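Side-chain contacts in glutathione peroxidase-like peroxiredoxin HYR1 (Saccharomyces cerevisiae, PDB 3CMI), which reduces hydroperoxides with electrons from thioredoxin and, as a sensor of hydroperoxide stress, oxidises and thereby activates the transcription factor YAP1: residues 148-153 against 157-162; 47-52 against 133-138. All coordinates share one frame; numbering follows the deposited sequence.

Contact 1 of 2, residues 148-153 against 157-162; sequences ERYSSL and SSLSET
Leu159 sets one methyl squarely on the phenol ring of Tyr150, and this is the tight part of the contact. CD1 lies 3.7 Å from the Tyr150 ring centroid and only 9° off the ring normal, the geometry of a CH-pi contact over the face; its distances to the six ring carbons all fall within a narrow range, which confirms the central placing. The two side chains run past each other in opposite directions, and the second methyl, Leu159 CD2, only grazes the ring at CD1 of Tyr150, 4.2 Å away. On the opposite face of the ring Glu148 CG sits 3.6 Å above the plane but displaced toward the rim, so the ring is sandwiched between aliphatic carbons. The elements joined are the edge strand 146-150 of the thioredoxin-like sheet and the 3-10 turn leading into the C-terminal helix 160-167, with strand 137-140 beneath: Leu159 also touches Lys137, and Tyr150 and Thr162 both touch Leu139. Toward the phenol end the packing thins. With OG1 opposite the carbonyl carbon (chi1 -58°), the methyl CG2 of Thr162 is the branch that meets Tyr150 OH, at 3.5 Å, a van der Waals touch, whereas Thr162 OG1 stays 4.2 Å from that hydroxyl. No hydrogen bond crosses between the segments, and the flanking Ser151, Ser158 and Glu161 are exposed.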
loop_
_atom_site.group_PDB
_atom_site.type_symbol
_atom_site.label_atom_id
_atom_site.label_comp_id
_atom_site.label_asym_id
_atom_site.label_seq_id
_atom_site.Cartn_x
_atom_site.Cartn_y
_atom_site.Cartn_z
ATOM N N GLU A 148 -5.724 8.736 2.784
ATOM C CA GLU A 148 -6.121 8.158 4.066
ATOM C C GLU A 148 -5.399 6.848 4.376
ATOM O O GLU A 148 -4.995 6.105 3.473
ATOM C CB GLU A 148 -7.646 7.947 4.114
ATOM C CG GLU A 148 -8.231 7.603 5.492
ATOM C CD GLU A 148 -7.840 8.593 6.582
ATOM O OE1 GLU A 148 -8.659 9.480 6.878
ATOM O OE2 GLU A 148 -6.713 8.492 7.131
ATOM N N ARG A 149 -5.246 6.595 5.673
ATOM C CA ARG A 149 -4.691 5.364 6.213
ATOM C C ARG A 149 -5.818 4.549 6.862
ATOM O O ARG A 149 -6.639 5.088 7.612
ATOM C CB ARG A 149 -3.618 5.723 7.238
ATOM C CG ARG A 149 -2.915 4.571 7.923
ATOM C CD ARG A 149 -1.991 5.144 8.993
ATOM N NE ARG A 149 -1.280 4.122 9.747
ATOM C CZ ARG A 149 -0.191 4.353 10.474
ATOM N NH1 ARG A 149 0.335 5.569 10.531
ATOM N NH2 ARG A 149 0.381 3.360 11.140
ATOM N N TYR A 150 -5.855 3.253 6.568
ATOM C CA TYR A 150 -6.907 2.370 7.071
ATOM C C TYR A 150 -6.302 1.224 7.860
ATOM O O TYR A 150 -5.226 0.734 7.525
ATOM C CB TYR A 150 -7.736 1.813 5.913
ATOM C CG TYR A 150 -8.331 2.883 5.029
ATOM C CD1 TYR A 150 -7.650 3.338 3.900
ATOM C CD2 TYR A 150 -9.573 3.450 5.331
ATOM C CE1 TYR A 150 -8.193 4.329 3.090
ATOM C CE2 TYR A 150 -10.124 4.441 4.527
ATOM C CZ TYR A 150 -9.428 4.872 3.409
ATOM O OH TYR A 150 -9.963 5.851 2.609
ATOM N N SER A 151 -7.006 0.787 8.897
ATOM C CA SER A 151 -6.509 -0.284 9.756
ATOM C C SER A 151 -6.523 -1.649 9.060
ATOM O O SER A 151 -7.165 -1.829 8.021
ATOM C CB SER A 151 -7.316 -0.343 11.052
ATOM O OG SER A 151 -8.643 -0.744 10.784
ATOM N N SER A 152 -5.822 -2.608 9.660
ATOM C CA SER A 152 -5.770 -3.988 9.166
ATOM C C SER A 152 -7.130 -4.690 9.087
ATOM O O SER A 152 -7.303 -5.614 8.290
ATOM C CB SER A 152 -4.807 -4.823 10.017
ATOM O OG SER A 152 -4.839 -4.428 11.376
ATOM N N LEU A 153 -8.086 -4.253 9.904
ATOM C CA LEU A 153 -9.401 -4.890 9.945
ATOM C C LEU A 153 -10.363 -4.410 8.859
ATOM O O LEU A 153 -11.347 -5.100 8.556
ATOM C CB LEU A 153 -10.049 -4.739 11.332
ATOM C CG LEU A 153 -9.381 -5.453 12.515
ATOM C CD1 LEU A 153 -10.106 -5.123 13.818
ATOM C CD2 LEU A 153 -9.307 -6.969 12.302
ATOM N N SER A 157 -12.543 -4.467 0.042
ATOM C CA SER A 157 -13.819 -4.189 -0.625
ATOM C C SER A 157 -14.516 -2.930 -0.089
ATOM O O SER A 157 -15.191 -2.218 -0.838
ATOM C CB SER A 157 -14.749 -5.398 -0.503
ATOM O OG SER A 157 -14.984 -5.728 0.860
ATOM N N SER A 158 -14.343 -2.655 1.203
ATOM C CA SER A 158 -14.947 -1.483 1.850
ATOM C C SER A 158 -14.401 -0.141 1.337
ATOM O O SER A 158 -15.006 0.914 1.562
ATOM C CB SER A 158 -14.769 -1.578 3.364
ATOM O OG SER A 158 -15.610 -2.589 3.897
ATOM N N LEU A 159 -13.261 -0.206 0.650
ATOM C CA LEU A 159 -12.561 0.956 0.103
ATOM C C LEU A 159 -12.962 1.283 -1.338
ATOM O O LEU A 159 -12.497 2.281 -1.899
ATOM C CB LEU A 159 -11.046 0.697 0.133
ATOM C CG LEU A 159 -10.123 1.156 1.269
ATOM C CD1 LEU A 159 -10.751 1.082 2.663
ATOM C CD2 LEU A 159 -8.800 0.379 1.209
ATOM N N SER A 160 -13.806 0.441 -1.939
ATOM C CA SER A 160 -14.126 0.566 -3.362
ATOM C C SER A 160 -14.728 1.929 -3.725
ATOM O O SER A 160 -14.306 2.554 -4.700
ATOM C CB SER A 160 -15.012 -0.595 -3.837
ATOM O OG SER A 160 -16.310 -0.536 -3.267
ATOM N N GLU A 161 -15.687 2.391 -2.923
ATOM C CA GLU A 161 -16.344 3.688 -3.133
ATOM C C GLU A 161 -15.394 4.884 -3.032
ATOM O O GLU A 161 -15.475 5.820 -3.829
ATOM C CB GLU A 161 -17.523 3.860 -2.171
ATOM C CG GLU A 161 -18.738 3.015 -2.524
ATOM C CD GLU A 161 -19.398 3.446 -3.820
ATOM O OE1 GLU A 161 -19.618 2.582 -4.689
ATOM O OE2 GLU A 161 -19.693 4.647 -3.974
ATOM N N THR A 162 -14.500 4.844 -2.050
ATOM C CA THR A 162 -13.447 5.843 -1.916
ATOM C C THR A 162 -12.476 5.788 -3.107
ATOM O O THR A 162 -12.062 6.825 -3.628
ATOM C CB THR A 162 -12.673 5.647 -0.596
ATOM O OG1 THR A 162 -13.583 5.732 0.505
ATOM C CG2 THR A 162 -11.569 6.699 -0.432
#

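Contact 2 of 2, residues 47-52 against 133-138; sequences TPQYKE and WNFEKF
Phe135 drives the edge of its ring at the face of Tyr50 while CB of Gln49 lies over the face of the Phe135 ring, a junction between helix 47-60 and the loop entering strand 137-140 of the thioredoxin-like fold. The Tyr50 and Phe135 planes stand at 78° with centroids 5.2 Å apart, a T-shaped pair whose closest carbons are Tyr50 CZ and Phe135 CZ at 3.6 Å. Gln49 CB sits 3.7 Å from the centroid of the Phe135 ring and 12° off its normal, in a CH-pi contact. Gln49 CG, anti to the carbonyl carbon, lies against CD2 and CE2 of that ring, 3.9 Å from Phe135 CD2; the bend at the next bond then turns the amide off, its NE2 making a weak hydrogen bond to Phe46 O. Further out, Val40 of strand 34-41 touches both aromatic residues, and a backbone bond ties Phe135 to Asn39. The side chain of Tyr50 comes within about 7 Å of that of Cys44, the cysteine that forms the sulfenic acid intermediate. The carbonyl of Phe135 is held by the ammonium of Lys137, which also bonds Thr154 O: Lys137 NZ reaches Phe135 O at 2.7 Å, with a C=O...N angle of 166°.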
loop_
_atom_site.group_PDB
_atom_site.type_symbol
_atom_site.label_atom_id
_atom_site.label_comp_id
_atom_site.label_asym_id
_atom_site.label_seq_id
_atom_site.Cartn_x
_atom_site.Cartn_y
_atom_site.Cartn_z
ATOM N N THR A 47 -5.011 -16.285 3.287
ATOM C CA THR A 47 -5.632 -16.374 1.957
ATOM C C THR A 47 -6.839 -15.441 1.714
ATOM O O THR A 47 -6.906 -14.809 0.657
ATOM C CB THR A 47 -6.010 -17.838 1.596
ATOM O OG1 THR A 47 -5.041 -18.740 2.145
ATOM C CG2 THR A 47 -6.073 -18.025 0.084
ATOM N N PRO A 48 -7.795 -15.359 2.670
ATOM C CA PRO A 48 -8.933 -14.449 2.461
ATOM C C PRO A 48 -8.532 -12.995 2.188
ATOM O O PRO A 48 -9.202 -12.310 1.417
ATOM C CB PRO A 48 -9.706 -14.543 3.781
ATOM C CG PRO A 48 -9.358 -15.877 4.320
ATOM C CD PRO A 48 -7.922 -16.085 3.949
ATOM N N GLN A 49 -7.447 -12.545 2.810
ATOM C CA GLN A 49 -6.969 -11.171 2.657
ATOM C C GLN A 49 -6.413 -10.901 1.258
ATOM O O GLN A 49 -6.699 -9.859 0.663
ATOM C CB GLN A 49 -5.925 -10.843 3.729
ATOM C CG GLN A 49 -6.499 -10.656 5.137
ATOM C CD GLN A 49 -7.079 -11.934 5.734
ATOM O OE1 GLN A 49 -8.213 -11.945 6.224
ATOM N NE2 GLN A 49 -6.307 -13.015 5.690
ATOM N N TYR A 50 -5.632 -11.847 0.739
ATOM C CA TYR A 50 -5.058 -11.739 -0.600
ATOM C C TYR A 50 -6.115 -11.851 -1.697
ATOM O O TYR A 50 -6.006 -11.205 -2.739
ATOM C CB TYR A 50 -3.967 -12.794 -0.808
ATOM C CG TYR A 50 -2.822 -12.678 0.172
ATOM C CD1 TYR A 50 -2.741 -13.522 1.275
ATOM C CD2 TYR A 50 -1.825 -11.720 -0.000
ATOM C CE1 TYR A 50 -1.698 -13.418 2.186
ATOM C CE2 TYR A 50 -0.776 -11.609 0.905
ATOM C CZ TYR A 50 -0.720 -12.461 1.997
ATOM O OH TYR A 50 0.310 -12.364 2.900
ATOM N N LYS A 51 -7.134 -12.674 -1.457
ATOM C CA LYS A 51 -8.238 -12.821 -2.398
ATOM C C LYS A 51 -9.005 -11.509 -2.571
ATOM O O LYS A 51 -9.325 -11.123 -3.696
ATOM C CB LYS A 51 -9.184 -13.947 -1.968
ATOM C CG LYS A 51 -8.690 -15.346 -2.311
ATOM C CD LYS A 51 -9.828 -16.358 -2.268
ATOM C CE LYS A 51 -9.324 -17.764 -2.556
ATOM N NZ LYS A 51 -10.436 -18.743 -2.727
ATOM N N GLU A 52 -9.282 -10.828 -1.458
ATOM C CA GLU A 52 -9.988 -9.545 -1.486
ATOM C C GLU A 52 -9.183 -8.449 -2.192
ATOM O O GLU A 52 -9.745 -7.652 -2.944
ATOM C CB GLU A 52 -10.401 -9.097 -0.076
ATOM C CG GLU A 52 -11.662 -9.780 0.451
ATOM C CD GLU A 52 -12.430 -8.938 1.471
ATOM O OE1 GLU A 52 -12.922 -9.512 2.471
ATOM O OE2 GLU A 52 -12.557 -7.708 1.273
ATOM N N TRP A 133 -0.450 -4.046 12.610
ATOM C CA TRP A 133 -0.478 -5.451 12.211
ATOM C C TRP A 133 -0.410 -5.622 10.694
ATOM O O TRP A 133 -0.331 -4.642 9.952
ATOM C CB TRP A 133 -1.721 -6.154 12.788
ATOM C CG TRP A 133 -1.432 -7.545 13.293
ATOM C CD1 TRP A 133 -0.699 -7.880 14.404
ATOM C CD2 TRP A 133 -1.862 -8.781 12.710
ATOM N NE1 TRP A 133 -0.648 -9.247 14.544
ATOM C CE2 TRP A 133 -1.353 -9.825 13.520
ATOM C CE3 TRP A 133 -2.630 -9.110 11.585
ATOM C CZ2 TRP A 133 -1.587 -11.177 13.238
ATOM C CZ3 TRP A 133 -2.862 -10.457 11.302
ATOM C CH2 TRP A 133 -2.342 -11.472 12.128
ATOM N N ASN A 134 -0.422 -6.873 10.245
ATOM C CA ASN A 134 -0.507 -7.196 8.820
ATOM C C ASN A 134 -1.680 -6.502 8.136
ATOM O O ASN A 134 -2.727 -6.299 8.752
ATOM C CB ASN A 134 -0.642 -8.706 8.634
ATOM C CG ASN A 134 0.602 -9.462 9.050
ATOM O OD1 ASN A 134 1.722 -9.069 8.721
ATOM N ND2 ASN A 134 0.408 -10.561 9.770
ATOM N N PHE A 135 -1.491 -6.131 6.870
ATOM C CA PHE A 135 -2.576 -5.630 6.000
ATOM C C PHE A 135 -3.154 -4.259 6.366
ATOM O O PHE A 135 -4.335 -3.993 6.134
ATOM C CB PHE A 135 -3.699 -6.672 5.838
ATOM C CG PHE A 135 -3.215 -8.015 5.376
ATOM C CD1 PHE A 135 -2.839 -8.216 4.051
ATOM C CD2 PHE A 135 -3.133 -9.079 6.265
ATOM C CE1 PHE A 135 -2.383 -9.461 3.619
ATOM C CE2 PHE A 135 -2.681 -10.327 5.848
ATOM C CZ PHE A 135 -2.303 -10.519 4.522
ATOM N N GLU A 136 -2.320 -3.388 6.921
ATOM C CA GLU A 136 -2.663 -1.975 7.025
ATOM C C GLU A 136 -2.538 -1.354 5.623
ATOM O O GLU A 136 -1.706 -1.787 4.820
ATOM C CB GLU A 136 -1.749 -1.277 8.035
ATOM C CG GLU A 136 -2.419 -0.144 8.774
ATOM C CD GLU A 136 -1.723 0.240 10.071
ATOM O OE1 GLU A 136 -1.277 1.395 10.163
ATOM O OE2 GLU A 136 -1.629 -0.586 11.002
ATOM N N LYS A 137 -3.373 -0.358 5.337
ATOM C CA LYS A 137 -3.555 0.157 3.975
ATOM C C LYS A 137 -3.493 1.683 3.901
ATOM O O LYS A 137 -4.071 2.388 4.745
ATOM C CB LYS A 137 -4.904 -0.307 3.415
ATOM C CG LYS A 137 -5.134 -1.819 3.440
ATOM C CD LYS A 137 -6.604 -2.137 3.606
ATOM C CE LYS A 137 -6.837 -3.626 3.832
ATOM N NZ LYS A 137 -6.889 -3.992 5.275
ATOM N N PHE A 138 -2.789 2.179 2.888
ATOM C CA PHE A 138 -2.717 3.607 2.593
ATOM C C PHE A 138 -3.215 3.824 1.174
ATOM O O PHE A 138 -2.766 3.154 0.243
ATOM C CB PHE A 138 -1.276 4.123 2.673
ATOM C CG PHE A 138 -0.661 4.064 4.047
ATOM C CD1 PHE A 138 -0.132 2.871 4.545
ATOM C CD2 PHE A 138 -0.540 5.218 4.815
ATOM C CE1 PHE A 138 0.469 2.826 5.805
ATOM C CE2 PHE A 138 0.063 5.181 6.068
ATOM C CZ PHE A 138 0.562 3.982 6.567
#

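Both contacts are partly buried, and each has one buried residue among its three touching ones, Leu159 in contact 1 and Phe135 in contact 2. They meet along neighbouring antiparallel strands: Tyr150 N probably bonds Lys137 O, and Arg149 pairs with Glu136 in a salt bridge. Contact 1 is local, closing the sheet's edge strand onto a helix only a few residues later, and lies away from the annotated sites; contact 2 joins segments some 80 residues apart, near the catalytic cysteine. Their chemistry differs in kind: contact 1 is aliphatic carbon on and beside a phenol, contact 2 adds ring against ring, and neither relies on hydrogen bonds between its segments.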